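Membrane-bound lytic murein transglycosylase A (Burkholderia pseudomallei, PDB 6QK4) probably cleaves the beta-1,4 bond between N-acetylmuramic acid and N-acetylglucosamine in peptidoglycan, forming a 1,6-anhydro bond in the N-acetylmuramic acid residue. Local coordinates at residues P89-F92 with T98-G101; A142-M145 with A149-G152; Y320-G325 with D330-M335. All blocks are in the same frame, centred on the assembly; numbering follows the deposited sequence.

Overall arrangement
Contacts 1 and 3 reach the same group of strands. Contact 3 is the central one, its centre about 5 Å from the centre of the chain. Contacts 1 and 2 lie farther out, their centres about 22 and 30 Å from it and on opposite sides. Their leucines are nonetheless buried, while Met-145 of contact 2 is exposed. Contact 2 lies in the insert domain, about 50 Å from contact 1 between centres. The chemistry differs with place. Contact 1 sets leucine methyls on an amide and adds a water between two carbonyls. Contact 2 is aliphatic packing beside a water-bridged backbone. Contact 3 packs an indole against a helix and a methionine sulfur.

Contact 1: P89-F92 with T98-G101; sequences PFQF and TLDG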
# COMPACT_ATOMS: atom_id res chain seq x y z
N PRO A 89 5.04 -3.01 25.39
CA PRO A 89 3.81 -2.97 24.59
C PRO A 89 2.58 -2.53 25.38
O PRO A 89 2.39 -2.91 26.53
CB PRO A 89 3.69 -4.43 24.11
CG PRO A 89 4.23 -5.27 25.35
CD PRO A 89 5.27 -4.34 26.01
N PHE A 90 1.71 -1.74 24.74
CA PHE A 90 0.49 -1.24 25.36
C PHE A 90 -0.69 -1.66 24.52
O PHE A 90 -0.82 -1.22 23.37
CB PHE A 90 0.45 0.29 25.50
CG PHE A 90 1.40 0.83 26.55
CD1 PHE A 90 2.76 0.81 26.30
CD2 PHE A 90 0.94 1.41 27.76
CE1 PHE A 90 3.68 1.28 27.23
CE2 PHE A 90 1.87 1.93 28.68
CZ PHE A 90 3.23 1.83 28.41
N GLN A 91 -1.56 -2.47 25.08
CA GLN A 91 -2.81 -2.80 24.37
C GLN A 91 -3.60 -1.52 24.05
O GLN A 91 -3.76 -0.66 24.92
CB GLN A 91 -3.63 -3.78 25.25
CG GLN A 91 -5.09 -3.93 24.81
CD GLN A 91 -5.92 -4.53 25.90
OE1 GLN A 91 -5.99 -5.76 26.01
NE2 GLN A 91 -6.55 -3.69 26.70
N PHE A 92 -4.01 -1.34 22.77
CA PHE A 92 -4.56 -0.08 22.28
C PHE A 92 -6.05 -0.23 22.00
O PHE A 92 -6.45 -1.12 21.23
CB PHE A 92 -3.84 0.30 21.00
CG PHE A 92 -4.21 1.65 20.44
CD1 PHE A 92 -4.25 2.76 21.27
CD2 PHE A 92 -4.48 1.79 19.09
CE1 PHE A 92 -4.56 4.04 20.72
CE2 PHE A 92 -4.82 3.05 18.56
CZ PHE A 92 -4.84 4.17 19.37
N THR A 98 -13.64 -0.40 22.67
CA THR A 98 -13.54 -1.67 21.92
C THR A 98 -12.11 -1.88 21.46
O THR A 98 -11.40 -0.92 21.14
CB THR A 98 -14.49 -1.72 20.71
OG1 THR A 98 -14.23 -0.66 19.76
CG2 THR A 98 -15.94 -1.69 21.13
N LEU A 99 -11.68 -3.14 21.39
CA LEU A 99 -10.32 -3.43 20.92
C LEU A 99 -10.28 -3.78 19.44
O LEU A 99 -9.24 -3.57 18.83
CB LEU A 99 -9.68 -4.59 21.71
CG LEU A 99 -9.51 -4.29 23.24
CD1 LEU A 99 -9.00 -5.54 23.94
CD2 LEU A 99 -8.45 -3.19 23.39
N ASP A 100 -11.41 -4.19 18.83
CA ASP A 100 -11.43 -4.51 17.40
C ASP A 100 -11.32 -3.25 16.54
O ASP A 100 -11.99 -2.23 16.80
CB ASP A 100 -12.76 -5.19 17.00
CG ASP A 100 -12.88 -6.62 17.48
OD1 ASP A 100 -11.88 -7.29 17.70
OD2 ASP A 100 -14.05 -7.06 17.57
N GLY A 101 -10.50 -3.36 15.46
CA GLY A 101 -10.49 -2.30 14.46
C GLY A 101 -10.16 -2.82 13.07
O GLY A 101 -9.90 -4.00 12.89
O HOH W 1 -6.61 -3.36 19.70
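The loop that joins strands 87-92 and 101-114 brings Gln-91 and Leu-99 together. It lies in a beta-rich domain that is consistent with the double-psi beta-barrel expected for this family. The two strands are consecutive in the chain. Both pair antiparallel with strand 336-346, and the loop between them carries Leu-99 back to the end of strand 87-92.

The side chains of Gln-91 and Leu-99 cross at about a right angle. Gln-91 has CG anti to the backbone N (chi1 165°) and runs extended to CD, which carries its amide out to the leucine. Both methyls of Leu-99 lie over one face of that amide. Leu-99 CD1 sits at the oxygen end, 3.7 Å from Gln-91 OE1. Leu-99 CD2 sits toward the nitrogen, 3.8 Å from Gln-91 NE2, and also touches Gln-91 CG at 3.7 Å. This is van der Waals packing of methyls on a flat polar group.

Phe-92 joins through its backbone. Its CB points away from the loop, and its side chain packs on Leu-25, Met-341 and Leu-343. Its carbonyl is left facing Leu-99, with Phe-92 O 3.6 Å from Leu-99 CD2.

The loop is also tied down beyond this pair. Asp-100 forms a salt bridge with Arg-340 of strand 336-346, and the backbone of Leu-99 bonds with that of Gln-19. One water spans the gap between the two segments: its oxygen is 2.7 Å from Phe-92 O and 2.8 Å from Leu-99 O.

Contact 2: A142-M145 with A149-G152; sequences AQLM and ALSG
Leu-150 packs its forked end against Leu-144, and these two residues bury most of the surface in the contact. Leu-144 CG stands beside the carbonyl carbon (chi1 -169°). This swings the branch point round toward the loop, although the side chain does not start out in that direction. The two side chains cross at about a right angle. Both methyls of Leu-150 rest on the branch carbon of Leu-144: Leu-150 CD2 and Leu-150 CD1 are each 3.9 Å from Leu-144 CG. Leu-150 CD2 also reaches Leu-144 CD1, at 4.0 Å.

The segments belong to the MltA specific insert domain. Helix 141-147 ends between the two segments, and the chain runs on through a loop toward strand 154-158. The leucines face inward here. Both pack on Phe-239 and on Phe-241 of strand 240-244, and Leu-150 also touches Tyr-126 of strand 123-126.

Met-145 adds a third, smaller surface. Its CB points away from the loop, but the bend at chi2 (-76°) brings Met-145 SD to 3.6 Å from Leu-150 CD1. CD1 is therefore touched by the sulfur as well as by Leu-144, while the methionine itself remains largely at the surface.

The backbones meet through water. One water donates to Leu-144 O at 2.9 Å and accepts from Leu-150 N at 2.9 Å. Leu-144 O is bonded to Ser-147 OG as well, and that same hydroxyl is hydrogen-bonded to the backbone N of Ala-149.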
# COMPACT_ATOMS: atom_id res chain seq x y z
N ALA A 142 -13.33 6.48 -24.16
CA ALA A 142 -13.32 5.91 -25.49
C ALA A 142 -13.26 7.01 -26.54
O ALA A 142 -12.61 6.82 -27.58
CB ALA A 142 -14.55 5.03 -25.69
N GLN A 143 -13.88 8.16 -26.27
CA GLN A 143 -13.89 9.25 -27.24
C GLN A 143 -12.68 10.14 -27.06
O GLN A 143 -12.14 10.64 -28.04
CB GLN A 143 -15.17 10.06 -27.11
CG GLN A 143 -16.39 9.39 -27.82
CD GLN A 143 -16.75 8.02 -27.26
OE1 GLN A 143 -16.79 7.02 -28.01
NE2 GLN A 143 -17.04 7.95 -25.96
N LEU A 144 -12.25 10.32 -25.80
CA LEU A 144 -11.00 11.03 -25.54
C LEU A 144 -9.85 10.40 -26.32
O LEU A 144 -9.07 11.10 -26.99
CB LEU A 144 -10.73 11.00 -24.03
CG LEU A 144 -9.64 11.86 -23.48
CD1 LEU A 144 -9.92 13.29 -23.80
CD2 LEU A 144 -9.67 11.62 -21.97
N MET A 145 -9.73 9.06 -26.26
CA MET A 145 -8.67 8.37 -26.97
C MET A 145 -8.82 8.46 -28.48
O MET A 145 -7.82 8.30 -29.19
CB MET A 145 -8.59 6.89 -26.56
CG MET A 145 -8.18 6.63 -25.07
SD MET A 145 -6.42 6.90 -24.90
CE MET A 145 -5.78 5.88 -26.24
N ALA A 149 -7.13 14.54 -29.23
CA ALA A 149 -6.76 15.48 -28.19
C ALA A 149 -5.60 14.98 -27.32
O ALA A 149 -4.90 15.81 -26.73
CB ALA A 149 -7.99 15.77 -27.33
N LEU A 150 -5.37 13.67 -27.24
CA LEU A 150 -4.26 13.20 -26.39
C LEU A 150 -2.92 13.10 -27.12
O LEU A 150 -1.87 13.10 -26.46
CB LEU A 150 -4.60 11.85 -25.77
CG LEU A 150 -5.85 11.83 -24.89
CD1 LEU A 150 -6.04 10.45 -24.25
CD2 LEU A 150 -5.91 12.95 -23.84
N SER A 151 -2.93 13.05 -28.45
CA SER A 151 -1.70 12.88 -29.22
C SER A 151 -0.68 13.96 -28.88
O SER A 151 -1.03 15.14 -28.74
CB SER A 151 -2.02 12.94 -30.72
OG SER A 151 -3.00 11.99 -31.04
N GLY A 152 0.59 13.56 -28.74
CA GLY A 152 1.64 14.45 -28.34
C GLY A 152 1.68 14.79 -26.87
O GLY A 152 2.59 15.51 -26.45
O HOH W 2 -6.63 11.37 -28.49

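Contact 3: Y320-G325 with D330-M335; sequences YFWGLG and DQAGRM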
# COMPACT_ATOMS: atom_id res chain seq x y z
N TYR A 320 -2.27 -1.38 5.68
CA TYR A 320 -1.06 -2.22 5.67
C TYR A 320 -0.34 -2.09 4.32
O TYR A 320 -0.96 -2.37 3.27
CB TYR A 320 -1.52 -3.66 5.91
CG TYR A 320 -0.49 -4.72 6.11
CD1 TYR A 320 0.16 -4.84 7.34
CD2 TYR A 320 -0.17 -5.59 5.13
CE1 TYR A 320 1.11 -5.84 7.53
CE2 TYR A 320 0.73 -6.63 5.31
CZ TYR A 320 1.38 -6.74 6.52
OH TYR A 320 2.31 -7.74 6.69
N PHE A 321 0.93 -1.69 4.33
CA PHE A 321 1.66 -1.53 3.07
C PHE A 321 2.16 -2.88 2.60
O PHE A 321 3.08 -3.44 3.19
CB PHE A 321 2.81 -0.53 3.22
CG PHE A 321 3.58 -0.34 1.96
CD1 PHE A 321 2.97 0.18 0.84
CD2 PHE A 321 4.92 -0.67 1.90
CE1 PHE A 321 3.70 0.37 -0.34
CE2 PHE A 321 5.66 -0.49 0.76
CZ PHE A 321 5.06 0.08 -0.38
N TRP A 322 1.54 -3.40 1.52
CA TRP A 322 1.92 -4.70 0.98
C TRP A 322 3.18 -4.68 0.13
O TRP A 322 3.80 -5.74 -0.03
CB TRP A 322 0.74 -5.30 0.17
CG TRP A 322 -0.24 -5.95 1.03
CD1 TRP A 322 -1.43 -5.41 1.49
CD2 TRP A 322 -0.14 -7.24 1.62
NE1 TRP A 322 -2.07 -6.30 2.27
CE2 TRP A 322 -1.31 -7.44 2.39
CE3 TRP A 322 0.82 -8.26 1.58
CZ2 TRP A 322 -1.56 -8.62 3.09
CZ3 TRP A 322 0.58 -9.43 2.29
CH2 TRP A 322 -0.62 -9.60 3.02
N GLY A 323 3.65 -3.50 -0.35
CA GLY A 323 4.85 -3.55 -1.16
C GLY A 323 4.60 -3.04 -2.58
O GLY A 323 3.63 -2.30 -2.81
N LEU A 324 5.49 -3.40 -3.51
CA LEU A 324 5.48 -2.91 -4.88
C LEU A 324 4.97 -3.98 -5.83
O LEU A 324 5.32 -5.16 -5.70
CB LEU A 324 6.88 -2.52 -5.38
CG LEU A 324 7.71 -1.50 -4.61
CD1 LEU A 324 8.96 -1.14 -5.41
CD2 LEU A 324 6.92 -0.29 -4.37
N GLY A 325 4.20 -3.57 -6.83
CA GLY A 325 3.84 -4.47 -7.91
C GLY A 325 2.47 -5.11 -7.75
O GLY A 325 1.74 -4.90 -6.78
N ASP A 330 -2.89 -6.97 -5.50
CA ASP A 330 -4.05 -7.85 -5.40
C ASP A 330 -4.31 -8.17 -3.93
O ASP A 330 -5.47 -8.31 -3.52
CB ASP A 330 -3.84 -9.13 -6.21
CG ASP A 330 -4.24 -8.92 -7.70
OD1 ASP A 330 -5.07 -8.00 -7.98
OD2 ASP A 330 -3.73 -9.66 -8.57
N GLN A 331 -3.24 -8.28 -3.14
CA GLN A 331 -3.44 -8.48 -1.71
C GLN A 331 -4.06 -7.24 -1.11
O GLN A 331 -5.03 -7.32 -0.37
CB GLN A 331 -2.15 -8.81 -0.97
CG GLN A 331 -1.46 -10.08 -1.29
CD GLN A 331 -2.29 -11.30 -0.96
OE1 GLN A 331 -2.75 -12.01 -1.85
NE2 GLN A 331 -2.50 -11.54 0.32
N ALA A 332 -3.52 -6.07 -1.48
CA ALA A 332 -4.03 -4.82 -0.95
C ALA A 332 -5.51 -4.65 -1.30
O ALA A 332 -6.31 -4.21 -0.46
CB ALA A 332 -3.17 -3.64 -1.50
N GLY A 333 -5.90 -4.99 -2.54
CA GLY A 333 -7.27 -4.79 -2.99
C GLY A 333 -8.31 -5.58 -2.22
O GLY A 333 -9.45 -5.14 -2.08
N ARG A 334 -7.93 -6.72 -1.70
CA ARG A 334 -8.86 -7.57 -1.01
C ARG A 334 -8.80 -7.39 0.50
O ARG A 334 -9.54 -8.06 1.21
CB ARG A 334 -8.58 -9.03 -1.35
CG ARG A 334 -8.62 -9.36 -2.86
CD ARG A 334 -9.99 -9.04 -3.48
NE ARG A 334 -9.89 -8.00 -4.52
CZ ARG A 334 -10.81 -7.06 -4.77
NH1 ARG A 334 -11.93 -7.00 -4.05
NH2 ARG A 334 -10.61 -6.17 -5.74
N MET A 335 -7.93 -6.52 1.02
CA MET A 335 -7.70 -6.52 2.47
C MET A 335 -8.76 -5.65 3.15
O MET A 335 -8.83 -4.43 2.92
CB MET A 335 -6.28 -6.06 2.84
CG MET A 335 -5.75 -6.83 4.24
SD MET A 335 -4.40 -5.90 4.65
CE MET A 335 -4.19 -6.92 6.19
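Trp-322 points its CB from strand 317-324 toward Gln-331, Ala-332 and Met-335. With chi1 at -82°, CG lies beside the backbone N and the indole lies against helix 326-334. Trp-322 CG is 4.0 Å from Gln-331 CB. On the pyrrole side, Trp-322 CD1 meets the helix backbone, 3.6 Å from Ala-332 CA. Trp-322 NE1 comes next and makes a weak hydrogen bond to Met-335 SD (3.4 Å, 151°). The sulfur sits at the edge of the indole, near its plane, in a Met-aromatic contact. Met-335 SD also touches Tyr-320 CB, at 3.9 Å.

At the ring fusion, Trp-322 CD2 is 3.6 Å from Gln-331 CB, which lies over one face as a CH-pi contact. The ring of Tyr-320 supplies CE2 to the opposite face, so the indole is held between strand and helix residues. At the tip, Trp-322 CH2 reaches Gln-331 NE2 at 3.8 Å. The Gln-331 amide is turned 80° from the indole plane there. Tyr-320 sends its hydroxyl to Glu-270.

This is a strand-turn-helix unit of the 3D domain. Its helix packs back on the strand just before it, in a domain related to double-psi beta-barrels.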